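SusD superfamily protein (Bacteroides thetaiotaomicron VPI-5482, PDB 3HDX) probably binds polysaccharide at the outer membrane as a SusD-family protein and may help deliver glycans for uptake. Local coordinates at residues T25-A30 and G260-A264; G39-D45 and M425-W431; N106-D110 and L180-S184. One frame throughout, in Å; residues are numbered along the deposited sequence.

Contact 1: residues T25-A30 and G260-A264; sequences TRAALA and GFNFA. With EDO (1,2-ethanediol), chain I.
The F263 ring carries the aliphatic part of R26 on one face and A30 at its edge. CD of R26 stands almost over the centre of the ring, 3.5 Å from the F263 centroid and 11° off the normal, a CH-pi contact; CG of R26 follows alongside, nearest to CZ. In the plane of the ring, CB of A30 meets CZ of F263 at 3.8 Å. The guanidinium itself is oblique to the ring and sits too far out for more than a weak cation-pi attraction. With CG anti to the backbone N, the R26 chain runs out from the helix over F263, and a bend at chi3 (68°) brings its end to the backbone of the loop that follows the strand, at N262. There NH1 of R26 reaches O of N262 at 3.2 Å, a weak bond because the N-H is bent to 124°. The second ring, F261, is met obliquely: CG2 of T25 touches CZ of F261 at 3.5 Å, and CD2 of L29 approaches CE2 of F261 at 4.1 Å. CB of R26 lies 3.9 Å from CB of F261. The hydroxyl of T25 takes no part in this packing and bonds to the V21 carbonyl within its own helix. The amide of N262 is bonded elsewhere, OD1 to S357 and ND2 to the G191 carbonyl. The contact thus sets the last turn of helix 11-30 against the end of strand 259-261, paired antiparallel with strand 358-361, and the loop leaving it. Helix 104-129 closes the apolar side, L117 touching both T25 and F261, while F78 of helix 76-91 packs on L29.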
loop_
_atom_site.group_PDB
_atom_site.type_symbol
_atom_site.label_atom_id
_atom_site.label_comp_id
_atom_site.label_asym_id
_atom_site.label_seq_id
_atom_site.Cartn_x
_atom_site.Cartn_y
_atom_site.Cartn_z
ATOM N N THR A 25 -5.840 -8.388 7.947
ATOM C CA THR A 25 -5.394 -7.618 6.761
ATOM C C THR A 25 -4.003 -7.010 7.020
ATOM O O THR A 25 -3.104 -7.126 6.206
ATOM C CB THR A 25 -6.399 -6.557 6.320
ATOM O OG1 THR A 25 -7.727 -7.132 6.241
ATOM C CG2 THR A 25 -5.966 -6.001 4.952
ATOM N N ARG A 26 -3.815 -6.472 8.217
ATOM C CA ARG A 26 -2.500 -5.943 8.641
ATOM C C ARG A 26 -1.467 -7.081 8.588
ATOM O O ARG A 26 -0.406 -6.923 8.013
ATOM C CB ARG A 26 -2.598 -5.360 10.035
ATOM C CG ARG A 26 -1.303 -4.795 10.557
ATOM C CD ARG A 26 -1.473 -4.253 11.929
ATOM N NE ARG A 26 -1.727 -5.313 12.933
ATOM C CZ ARG A 26 -2.813 -5.440 13.726
ATOM N NH1 ARG A 26 -3.823 -4.562 13.748
ATOM N NH2 ARG A 26 -2.878 -6.475 14.570
ATOM N N ALA A 27 -1.832 -8.251 9.137
ATOM C CA ALA A 27 -0.934 -9.402 9.146
ATOM C C ALA A 27 -0.538 -9.871 7.747
ATOM O O ALA A 27 0.625 -10.251 7.523
ATOM C CB ALA A 27 -1.539 -10.550 9.942
ATOM N N ALA A 28 -1.461 -9.799 6.783
ATOM C CA ALA A 28 -1.154 -10.219 5.408
ATOM C C ALA A 28 -0.037 -9.379 4.789
ATOM O O ALA A 28 0.828 -9.885 4.109
ATOM C CB ALA A 28 -2.413 -10.165 4.493
ATOM N N LEU A 29 -0.095 -8.074 5.057
ATOM C CA LEU A 29 0.891 -7.105 4.536
ATOM C C LEU A 29 2.166 -7.069 5.360
ATOM O O LEU A 29 3.236 -6.800 4.835
ATOM C CB LEU A 29 0.301 -5.682 4.465
ATOM C CG LEU A 29 -0.517 -5.387 3.212
ATOM C CD1 LEU A 29 -1.689 -6.318 3.004
ATOM C CD2 LEU A 29 -0.957 -3.944 3.214
ATOM N N ALA A 30 2.048 -7.325 6.654
ATOM C CA ALA A 30 3.189 -7.187 7.578
ATOM C C ALA A 30 4.017 -8.453 7.744
ATOM O O ALA A 30 5.212 -8.354 7.997
ATOM C CB ALA A 30 2.726 -6.683 8.966
ATOM N N GLY A 260 -4.559 2.753 5.585
ATOM C CA GLY A 260 -3.400 2.195 6.255
ATOM C C GLY A 260 -3.795 1.239 7.345
ATOM O O GLY A 260 -4.990 1.008 7.548
ATOM N N PHE A 261 -2.785 0.649 7.996
ATOM C CA PHE A 261 -2.979 -0.359 9.055
ATOM C C PHE A 261 -2.037 -0.042 10.192
ATOM O O PHE A 261 -0.837 0.195 9.982
ATOM C CB PHE A 261 -2.731 -1.777 8.527
ATOM C CG PHE A 261 -3.624 -2.113 7.389
ATOM C CD1 PHE A 261 -4.905 -2.601 7.622
ATOM C CD2 PHE A 261 -3.231 -1.846 6.085
ATOM C CE1 PHE A 261 -5.801 -2.806 6.541
ATOM C CE2 PHE A 261 -4.115 -2.068 5.008
ATOM C CZ PHE A 261 -5.397 -2.554 5.253
ATOM N N ASN A 262 -2.607 -0.004 11.388
ATOM C CA ASN A 262 -1.884 0.432 12.577
ATOM C C ASN A 262 -1.571 -0.714 13.526
ATOM O O ASN A 262 -2.301 -1.711 13.577
ATOM C CB ASN A 262 -2.736 1.458 13.332
ATOM C CG ASN A 262 -3.279 2.535 12.425
ATOM O OD1 ASN A 262 -2.565 3.035 11.546
ATOM N ND2 ASN A 262 -4.564 2.829 12.561
ATOM N N PHE A 263 -0.565 -0.509 14.365
ATOM C CA PHE A 263 -0.149 -1.557 15.321
ATOM C C PHE A 263 -0.428 -1.133 16.772
ATOM O O PHE A 263 -0.184 0.037 17.114
ATOM C CB PHE A 263 1.313 -1.842 15.068
ATOM C CG PHE A 263 1.557 -2.470 13.713
ATOM C CD1 PHE A 263 1.548 -1.676 12.541
ATOM C CD2 PHE A 263 1.783 -3.856 13.598
ATOM C CE1 PHE A 263 1.757 -2.229 11.290
ATOM C CE2 PHE A 263 2.006 -4.441 12.330
ATOM C CZ PHE A 263 2.005 -3.633 11.183
ATOM N N ALA A 264 -0.955 -2.075 17.588
ATOM C CA ALA A 264 -1.289 -1.854 19.033
ATOM C C ALA A 264 -0.438 -2.745 19.947
ATOM O O ALA A 264 -0.547 -3.981 19.909
ATOM C CB ALA A 264 -2.797 -2.101 19.301
HETATM C C1 EDO I . -7.721 3.101 7.427
HETATM O O1 EDO I . -7.374 2.478 6.238
HETATM C C2 EDO I . -7.498 4.570 7.358
HETATM O O2 EDO I . -6.094 4.828 7.459
#

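Contact 2: residues G39-D45 and M425-W431; sequences GDLRKGD and MGEGWRW. With EDO (1,2-ethanediol), chain H; EDO (1,2-ethanediol), chain E.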
loop_
_atom_site.group_PDB
_atom_site.type_symbol
_atom_site.label_atom_id
_atom_site.label_comp_id
_atom_site.label_asym_id
_atom_site.label_seq_id
_atom_site.Cartn_x
_atom_site.Cartn_y
_atom_site.Cartn_z
ATOM N N GLY A 39 7.109 -4.534 -2.395
ATOM C CA GLY A 39 6.884 -3.204 -2.940
ATOM C C GLY A 39 8.062 -2.272 -3.096
ATOM O O GLY A 39 8.058 -1.445 -3.979
ATOM N N ASP A 40 9.032 -2.361 -2.191
ATOM C CA ASP A 40 10.212 -1.503 -2.193
ATOM C C ASP A 40 11.494 -2.211 -2.611
ATOM O O ASP A 40 12.310 -1.652 -3.338
ATOM C CB ASP A 40 10.467 -0.884 -0.809
ATOM C CG ASP A 40 9.554 0.254 -0.506
ATOM O OD1 ASP A 40 9.642 1.295 -1.167
ATOM O OD2 ASP A 40 8.746 0.128 0.403
ATOM N N LEU A 41 11.676 -3.446 -2.143
ATOM C CA LEU A 41 12.974 -4.125 -2.332
ATOM C C LEU A 41 13.193 -4.658 -3.737
ATOM O O LEU A 41 14.309 -4.561 -4.282
ATOM C CB LEU A 41 13.151 -5.213 -1.264
ATOM C CG LEU A 41 14.498 -5.971 -1.218
ATOM C CD1 LEU A 41 15.658 -5.005 -0.951
ATOM C CD2 LEU A 41 14.388 -7.036 -0.112
ATOM N N ARG A 42 12.148 -5.244 -4.308
ATOM C CA ARG A 42 12.167 -5.888 -5.632
ATOM C C ARG A 42 12.490 -4.875 -6.734
ATOM O O ARG A 42 11.711 -3.969 -7.012
ATOM C CB ARG A 42 10.838 -6.579 -5.877
ATOM C CG ARG A 42 10.820 -7.492 -7.042
ATOM C CD ARG A 42 9.488 -8.138 -7.178
ATOM N NE ARG A 42 9.479 -9.125 -8.247
ATOM C CZ ARG A 42 8.368 -9.662 -8.746
ATOM N NH1 ARG A 42 7.164 -9.357 -8.225
ATOM N NH2 ARG A 42 8.464 -10.515 -9.761
ATOM N N LYS A 43 13.658 -5.047 -7.352
ATOM C CA LYS A 43 14.207 -4.115 -8.343
ATOM C C LYS A 43 14.168 -2.649 -7.857
ATOM O O LYS A 43 14.075 -1.705 -8.649
ATOM C CB LYS A 43 13.530 -4.287 -9.705
ATOM C CG LYS A 43 13.676 -5.671 -10.327
ATOM C CD LYS A 43 15.132 -6.086 -10.563
ATOM C CE LYS A 43 15.871 -5.154 -11.504
ATOM N NZ LYS A 43 17.322 -5.504 -11.665
ATOM N N GLY A 44 14.353 -2.486 -6.541
ATOM C CA GLY A 44 14.236 -1.203 -5.915
ATOM C C GLY A 44 15.526 -0.443 -5.817
ATOM O O GLY A 44 16.527 -0.783 -6.459
ATOM N N ASP A 45 15.479 0.589 -4.970
ATOM C CA ASP A 45 16.615 1.508 -4.760
ATOM C C ASP A 45 17.424 1.189 -3.553
ATOM O O ASP A 45 18.379 1.918 -3.273
ATOM C CB ASP A 45 16.092 2.936 -4.687
ATOM C CG ASP A 45 15.458 3.366 -6.015
ATOM O OD1 ASP A 45 16.058 3.034 -7.054
ATOM O OD2 ASP A 45 14.399 4.024 -6.000
HETATM N N MSE A 425 9.153 6.744 -1.291
HETATM C CA MSE A 425 10.261 5.838 -0.954
HETATM C C MSE A 425 10.002 5.184 0.418
HETATM O O MSE A 425 9.711 5.873 1.394
HETATM C CB MSE A 425 11.572 6.632 -0.964
HETATM C CG MSE A 425 12.831 5.775 -0.792
HETATM SE SE MSE A 425 14.437 6.804 -1.074
HETATM C CE MSE A 425 14.454 7.020 -2.975
ATOM N N GLY A 426 10.087 3.861 0.457
ATOM C CA GLY A 426 9.829 3.131 1.668
ATOM C C GLY A 426 8.367 2.880 2.044
ATOM O O GLY A 426 8.083 2.339 3.141
ATOM N N GLU A 427 7.444 3.233 1.133
ATOM C CA GLU A 427 6.005 3.048 1.361
ATOM C C GLU A 427 5.359 1.946 0.519
ATOM O O GLU A 427 4.128 1.871 0.415
ATOM C CB GLU A 427 5.279 4.370 1.209
ATOM C CG GLU A 427 5.753 5.432 2.192
ATOM C CD GLU A 427 5.121 6.768 1.988
ATOM O OE1 GLU A 427 3.870 6.880 1.786
ATOM O OE2 GLU A 427 5.877 7.772 2.039
ATOM N N GLY A 428 6.179 1.062 -0.042
ATOM C CA GLY A 428 5.683 -0.115 -0.757
ATOM C C GLY A 428 5.161 0.109 -2.154
ATOM O O GLY A 428 4.431 -0.735 -2.678
ATOM N N TRP A 429 5.615 1.185 -2.803
ATOM C CA TRP A 429 5.154 1.573 -4.154
ATOM C C TRP A 429 6.089 1.337 -5.321
ATOM O O TRP A 429 5.613 1.068 -6.419
ATOM C CB TRP A 429 4.747 3.062 -4.173
ATOM C CG TRP A 429 3.410 3.268 -3.560
ATOM C CD1 TRP A 429 3.099 3.872 -2.388
ATOM C CD2 TRP A 429 2.186 2.839 -4.140
ATOM N NE1 TRP A 429 1.729 3.821 -2.162
ATOM C CE2 TRP A 429 1.139 3.178 -3.219
ATOM C CE3 TRP A 429 1.869 2.139 -5.327
ATOM C CZ2 TRP A 429 -0.189 2.829 -3.443
ATOM C CZ3 TRP A 429 0.541 1.835 -5.568
ATOM C CH2 TRP A 429 -0.468 2.167 -4.627
ATOM N N ARG A 430 7.395 1.424 -5.082
ATOM C CA ARG A 430 8.371 1.462 -6.180
ATOM C C ARG A 430 8.224 0.354 -7.224
ATOM O O ARG A 430 8.223 0.611 -8.411
ATOM C CB ARG A 430 9.784 1.526 -5.626
ATOM C CG ARG A 430 10.892 1.582 -6.618
ATOM C CD ARG A 430 10.839 2.754 -7.597
ATOM N NE ARG A 430 12.017 2.722 -8.441
ATOM C CZ ARG A 430 12.205 3.373 -9.592
ATOM N NH1 ARG A 430 11.304 4.196 -10.099
ATOM N NH2 ARG A 430 13.353 3.208 -10.234
ATOM N N TRP A 431 8.139 -0.879 -6.779
ATOM C CA TRP A 431 8.063 -2.011 -7.723
ATOM C C TRP A 431 6.794 -1.925 -8.594
ATOM O O TRP A 431 6.862 -2.034 -9.810
ATOM C CB TRP A 431 8.119 -3.357 -6.981
ATOM C CG TRP A 431 7.712 -4.477 -7.869
ATOM C CD1 TRP A 431 6.545 -5.157 -7.807
ATOM C CD2 TRP A 431 8.397 -4.943 -9.045
ATOM N NE1 TRP A 431 6.462 -6.046 -8.854
ATOM C CE2 TRP A 431 7.591 -5.937 -9.632
ATOM C CE3 TRP A 431 9.602 -4.624 -9.641
ATOM C CZ2 TRP A 431 7.974 -6.635 -10.787
ATOM C CZ3 TRP A 431 9.993 -5.298 -10.801
ATOM C CH2 TRP A 431 9.180 -6.298 -11.360
HETATM C C1 EDO H . 20.402 -0.370 -5.682
HETATM O O1 EDO H . 19.388 -0.189 -6.669
HETATM C C2 EDO H . 21.371 -1.416 -6.200
HETATM O O2 EDO H . 20.650 -2.652 -6.324
HETATM C C1 EDO E . 12.939 4.608 -13.683
HETATM O O1 EDO E . 12.663 5.127 -12.367
HETATM C C2 EDO E . 14.399 4.257 -13.817
HETATM O O2 EDO E . 14.702 3.237 -12.863
HETATM O O HOH W 1 7.959 2.852 -2.498
HETATM O O HOH W 2 14.513 1.082 -8.498
#
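W431 lies against R42 at the tight end of the contact: the guanidinium is stacked flat on the indole, centres 4.3 Å apart and planes at 23°, and CD of R42 sits over the five-membered ring. N60 holds the outer end of R42. N of W431 donates a nearly straight bond (177°) to O of G39 at 2.9 Å. D40 reaches into the glycine-rich turn, its OD2 taking N of G428 at 2.8 Å from above the carboxylate plane and its OD1 receiving a weak bond from G426; water 1 links OD1 to N of W429. The end of helix 34-41 is thereby joined to the turn before helix 430-441, N-terminal to C-terminal SusD family region. Toward solvent the fit slackens: OD2 of D45 is 3.7 Å from NE of R430 and well out of the guanidinium plane, a long salt bridge of charge alone; R421, at OD1, is the stronger partner of D45. With W431 cut back to an alanine, the R42 guanidinium would probably lose its stacking surface, and a gap would open beside K43. The buried D40 carboxylate is probably stabilised by the N-H groups of G426 and G428 and by water 1.

Contact 3: residues N106-D110 and L180-S184; sequences NLKYD and LYYGS. With EDO (1,2-ethanediol), chain L; EDO (1,2-ethanediol), chain B.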
loop_
_atom_site.group_PDB
_atom_site.type_symbol
_atom_site.label_atom_id
_atom_site.label_comp_id
_atom_site.label_asym_id
_atom_site.label_seq_id
_atom_site.Cartn_x
_atom_site.Cartn_y
_atom_site.Cartn_z
ATOM N N ASN A 106 -25.313 0.131 12.079
ATOM C CA ASN A 106 -24.050 -0.419 12.550
ATOM C C ASN A 106 -23.700 -1.639 11.690
ATOM O O ASN A 106 -22.541 -1.817 11.307
ATOM C CB ASN A 106 -24.180 -0.791 14.027
ATOM C CG ASN A 106 -22.861 -0.907 14.776
ATOM O OD1 ASN A 106 -22.868 -0.801 16.016
ATOM N ND2 ASN A 106 -21.729 -1.174 14.073
ATOM N N LEU A 107 -24.686 -2.469 11.387
ATOM C CA LEU A 107 -24.451 -3.613 10.514
ATOM C C LEU A 107 -23.963 -3.160 9.130
ATOM O O LEU A 107 -22.980 -3.738 8.586
ATOM C CB LEU A 107 -25.712 -4.479 10.354
ATOM C CG LEU A 107 -25.627 -5.671 9.381
ATOM C CD1 LEU A 107 -24.644 -6.780 9.860
ATOM C CD2 LEU A 107 -26.985 -6.246 9.055
ATOM N N LYS A 108 -24.651 -2.175 8.553
ATOM C CA LYS A 108 -24.296 -1.684 7.195
ATOM C C LYS A 108 -22.853 -1.165 7.184
ATOM O O LYS A 108 -22.094 -1.466 6.265
ATOM C CB LYS A 108 -25.274 -0.602 6.700
ATOM C CG LYS A 108 -26.637 -1.151 6.290
ATOM C CD LYS A 108 -27.580 -0.038 5.786
ATOM C CE LYS A 108 -28.944 -0.577 5.270
ATOM N N TYR A 109 -22.468 -0.426 8.224
ATOM C CA TYR A 109 -21.093 0.069 8.319
ATOM C C TYR A 109 -20.079 -1.087 8.387
ATOM O O TYR A 109 -19.043 -1.072 7.716
ATOM C CB TYR A 109 -20.880 0.963 9.541
ATOM C CG TYR A 109 -21.452 2.385 9.504
ATOM C CD1 TYR A 109 -21.814 3.016 8.313
ATOM C CD2 TYR A 109 -21.494 3.134 10.672
ATOM C CE1 TYR A 109 -22.277 4.308 8.291
ATOM C CE2 TYR A 109 -21.942 4.467 10.666
ATOM C CZ TYR A 109 -22.329 5.036 9.472
ATOM O OH TYR A 109 -22.746 6.339 9.453
ATOM N N ASP A 110 -20.370 -2.065 9.239
ATOM C CA ASP A 110 -19.438 -3.157 9.481
ATOM C C ASP A 110 -19.276 -4.019 8.229
ATOM O O ASP A 110 -18.145 -4.388 7.861
ATOM C CB ASP A 110 -19.893 -4.068 10.642
ATOM C CG ASP A 110 -19.936 -3.384 12.002
ATOM O OD1 ASP A 110 -19.589 -2.184 12.132
ATOM O OD2 ASP A 110 -20.309 -4.108 12.961
ATOM N N LEU A 180 -22.347 7.232 19.165
ATOM C CA LEU A 180 -20.984 6.713 19.041
ATOM C C LEU A 180 -20.922 5.473 18.166
ATOM O O LEU A 180 -21.895 4.733 18.038
ATOM C CB LEU A 180 -20.368 6.427 20.420
ATOM C CG LEU A 180 -20.220 7.627 21.397
ATOM C CD1 LEU A 180 -19.765 7.161 22.775
ATOM C CD2 LEU A 180 -19.276 8.712 20.846
ATOM N N TYR A 181 -19.773 5.286 17.511
ATOM C CA TYR A 181 -19.520 4.079 16.714
ATOM C C TYR A 181 -18.534 3.255 17.518
ATOM O O TYR A 181 -17.391 3.645 17.697
ATOM C CB TYR A 181 -18.997 4.414 15.323
ATOM C CG TYR A 181 -18.714 3.179 14.515
ATOM C CD1 TYR A 181 -19.750 2.403 13.975
ATOM C CD2 TYR A 181 -17.391 2.736 14.322
ATOM C CE1 TYR A 181 -19.465 1.226 13.225
ATOM C CE2 TYR A 181 -17.106 1.566 13.607
ATOM C CZ TYR A 181 -18.124 0.822 13.064
ATOM O OH TYR A 181 -17.802 -0.334 12.394
ATOM N N TYR A 182 -19.000 2.116 18.052
ATOM C CA TYR A 182 -18.188 1.292 18.909
ATOM C C TYR A 182 -17.391 2.105 19.953
ATOM O O TYR A 182 -16.174 1.907 20.145
ATOM C CB TYR A 182 -17.297 0.386 18.066
ATOM C CG TYR A 182 -18.029 -0.741 17.362
ATOM C CD1 TYR A 182 -18.881 -1.616 18.055
ATOM C CD2 TYR A 182 -17.797 -1.011 16.010
ATOM C CE1 TYR A 182 -19.504 -2.681 17.407
ATOM C CE2 TYR A 182 -18.412 -2.090 15.354
ATOM C CZ TYR A 182 -19.272 -2.933 16.074
ATOM O OH TYR A 182 -19.895 -3.987 15.480
ATOM N N GLY A 183 -18.122 3.025 20.611
ATOM C CA GLY A 183 -17.565 3.822 21.711
ATOM C C GLY A 183 -16.792 5.088 21.427
ATOM O O GLY A 183 -16.413 5.765 22.354
ATOM N N SER A 184 -16.530 5.378 20.154
ATOM C CA SER A 184 -15.758 6.541 19.737
ATOM C C SER A 184 -16.407 7.216 18.526
ATOM O O SER A 184 -17.368 6.708 17.957
ATOM C CB SER A 184 -14.316 6.119 19.430
ATOM O OG SER A 184 -13.621 5.660 20.589
HETATM C C1 EDO L . -15.252 8.210 24.053
HETATM O O1 EDO L . -14.331 7.483 23.213
HETATM C C2 EDO L . -15.261 9.684 23.693
HETATM O O2 EDO L . -15.932 9.857 22.439
HETATM C C1 EDO B . -10.144 3.238 19.243
HETATM O O1 EDO B . -8.896 3.828 18.857
HETATM C C2 EDO B . -11.234 4.242 18.906
HETATM O O2 EDO B . -11.089 5.437 19.678
HETATM O O HOH W 3 -21.660 1.182 17.417
#
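Two tyrosines of the 180-184 loop share the carboxylate of D110. OH of Y181 donates to OD1 of D110 at 2.6 Å, nearly along the C-O axis, and OH of Y182 donates to OD2 of D110, also at 2.6 Å, on the syn side and slightly out of the plane. The two loop phenols take one oxygen each, and OD2 also bonds the hydroxyl of Y102. The Y182 ring lies within 20° of the carboxylate plane, that of Y181 stands 76° from it. Each hydroxyl, its proton given to D110, has a further partner: OH of Y181 accepts from NE2 of Q113, and OH of Y182 is bonded to OG1 of T14. Y181 and Y182 are the first two residues of a type I' beta turn closing at S184, with N of Y181 bonded to O of S184 and N of S184 to O of Y181; the turn places both phenols so that their ends reach helix 104-129. CG of Y181 is anti to the backbone N, that of Y182 beside it, differing first torsions consistent with two neighbouring rings meeting one carboxylate. The N106 amide is held at OD1, which accepts a proton from water 3, itself the acceptor for N-H of Y182; the same OD1 lies over the Y182 ring toward its rim. ND2 of N106 packs against CE1 of Y181 at 3.4 Å. Three residues further along the helix, the edge of Y109 is directed at the face of Y181 in an offset edge-to-face pair, planes at 70°. At the far end of the turn, O of G183 accepts a proton from O1 of one ethanediol, and OG of S184 is hydrogen-bonded to O2 of another.

In the fold
Contact 1 and contact 2 lie about 18 Å apart between centres, contact 1 and contact 3 about 21 Å, and contacts 2 and 3 about 35 Å; none touches another. Contacts 1 and 2 begin on consecutive helices, 11-30 and 34-41, and cross along the chain, since 260-264 falls between 39-45 and 425-431. Contact 3 is nested inside the loops closed by both. Helix 104-129 links contacts 1 and 3: 106-110 lies near its start, and L117 further along packs in contact 1. Contact 2 ties the N-terminal helices to the C-terminal part of this largely helical SusD-family chain, whereas contact 3 fastens an outlying loop.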